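Local coordinates for NADPH-dependent aldehyde reductase YqhD (Escherichia coli, PDB 4QGS), which reduces a broad range of short-chain aldehydes to primary alcohols with NADPH, working as a zinc-dependent homodimer of the iron-containing alcohol dehydrogenase family, at residues A340-N343 and F344-L348. Numbering follows the deposited sequence.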
# COMPACT_ATOMS: atom_id res chain seq x y z
N ALA A 340 -21.40 3.95 9.38
CA ALA A 340 -21.14 2.53 9.16
C ALA A 340 -19.66 2.28 8.88
O ALA A 340 -19.11 1.26 9.30
CB ALA A 340 -21.99 1.98 7.99
N THR A 341 -19.03 3.22 8.17
CA THR A 341 -17.61 3.11 7.85
C THR A 341 -16.77 3.27 9.12
O THR A 341 -15.85 2.48 9.37
CB THR A 341 -17.20 4.16 6.80
OG1 THR A 341 -18.06 4.04 5.65
CG2 THR A 341 -15.75 3.97 6.35
N ARG A 342 -17.09 4.28 9.91
CA ARG A 342 -16.43 4.48 11.18
C ARG A 342 -16.57 3.24 12.05
O ARG A 342 -15.59 2.73 12.58
CB ARG A 342 -17.02 5.70 11.89
CG ARG A 342 -16.20 6.17 13.07
CD ARG A 342 -16.87 7.36 13.77
NE ARG A 342 -16.85 8.62 13.03
CZ ARG A 342 -15.78 9.41 12.92
NH1 ARG A 342 -15.86 10.56 12.27
NH2 ARG A 342 -14.63 9.05 13.46
N ASN A 343 -17.79 2.73 12.16
CA ASN A 343 -18.02 1.54 12.97
C ASN A 343 -17.24 0.33 12.48
O ASN A 343 -16.72 -0.45 13.28
CB ASN A 343 -19.52 1.21 13.02
CG ASN A 343 -19.80 -0.02 13.85
OD1 ASN A 343 -19.69 0.01 15.08
ND2 ASN A 343 -20.15 -1.12 13.19
N PHE A 344 -17.16 0.16 11.15
CA PHE A 344 -16.40 -0.94 10.57
C PHE A 344 -14.94 -0.88 11.03
O PHE A 344 -14.38 -1.88 11.49
CB PHE A 344 -16.51 -0.90 9.03
CG PHE A 344 -15.67 -1.93 8.32
CD1 PHE A 344 -15.92 -3.28 8.49
CD2 PHE A 344 -14.65 -1.54 7.47
CE1 PHE A 344 -15.15 -4.24 7.83
CE2 PHE A 344 -13.87 -2.48 6.81
CZ PHE A 344 -14.12 -3.83 7.00
N PHE A 345 -14.33 0.29 10.93
CA PHE A 345 -12.94 0.48 11.38
C PHE A 345 -12.80 0.18 12.88
O PHE A 345 -11.89 -0.56 13.30
CB PHE A 345 -12.46 1.90 11.09
CG PHE A 345 -12.35 2.24 9.62
CD1 PHE A 345 -12.37 1.25 8.65
CD2 PHE A 345 -12.20 3.56 9.22
CE1 PHE A 345 -12.26 1.57 7.29
CE2 PHE A 345 -12.10 3.90 7.88
CZ PHE A 345 -12.13 2.90 6.91
N GLU A 346 -13.71 0.73 13.68
CA GLU A 346 -13.62 0.52 15.12
C GLU A 346 -13.77 -0.95 15.51
O GLU A 346 -13.05 -1.42 16.41
CB GLU A 346 -14.66 1.37 15.84
CG GLU A 346 -14.49 2.82 15.42
CD GLU A 346 -14.95 3.84 16.41
OE1 GLU A 346 -14.07 4.56 16.94
OE2 GLU A 346 -16.18 3.93 16.61
N GLN A 347 -14.66 -1.68 14.84
CA GLN A 347 -14.86 -3.10 15.15
C GLN A 347 -13.68 -3.96 14.71
O GLN A 347 -13.49 -5.06 15.23
CB GLN A 347 -16.15 -3.61 14.52
CG GLN A 347 -17.43 -2.99 15.08
CD GLN A 347 -17.53 -3.07 16.59
OE1 GLN A 347 -17.07 -4.03 17.22
NE2 GLN A 347 -18.13 -2.04 17.20
N LEU A 348 -12.88 -3.46 13.76
CA LEU A 348 -11.62 -4.10 13.42
C LEU A 348 -10.54 -3.84 14.47
O LEU A 348 -9.45 -4.40 14.40
CB LEU A 348 -11.11 -3.63 12.06
CG LEU A 348 -11.91 -4.07 10.83
CD1 LEU A 348 -11.38 -3.33 9.60
CD2 LEU A 348 -11.85 -5.59 10.63
O HOH W 1 -18.14 1.47 16.88
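Thr341 and Phe345 stand next to each other, one turn apart on the buried flank of helix 330-347, with their ends directed alike. The methyl CG2 of Thr341 makes an off-centre CH-pi contact with the Phe345 ring, 28° off its normal. The closest pair is Thr341 CG2 and Phe345 CZ at 3.8 Å. Thr341 O also lies over one face of this ring, 3.5 Å above the plane and offset toward the rim. The threonine torsion (chi1 -54°) divides the work: CG2, anti to the backbone N, meets the ring, while OG1, beside that N, hydrogen-bonds Ala337 O and Tyr318 OH. Phe345 also packs on Val204 of helix 196-211 and on Leu300 of helix 292-306, its side chain about 9 Å from that of the zinc ligand Asp205; Phe344 meets Phe207 and Trp323.

On the solvent side, Asn343 and Gln347 form a polar pair with their amide planes 44° apart. The bend of Gln347 at chi2 brings NE2 to 3.3 Å from Asn343 OD1, a weak hydrogen bond. A water donates to the same OD1 at 2.8 Å and to Glu346 OE2 at 3.2 Å, bridging Asn343 and Glu346. Arg342 and Glu346 form no salt bridge: NH2 of Arg342 and OE1 of Glu346 are 5.7 Å apart. Each instead reaches Thr352 OG1, the glutamate weakly.

The chemistry is therefore two-sided: apolar contacts pack the helix against helices 196-211 and 292-306, whereas the Asn343-Gln347 pair outside relies on one weak bond and a shared water.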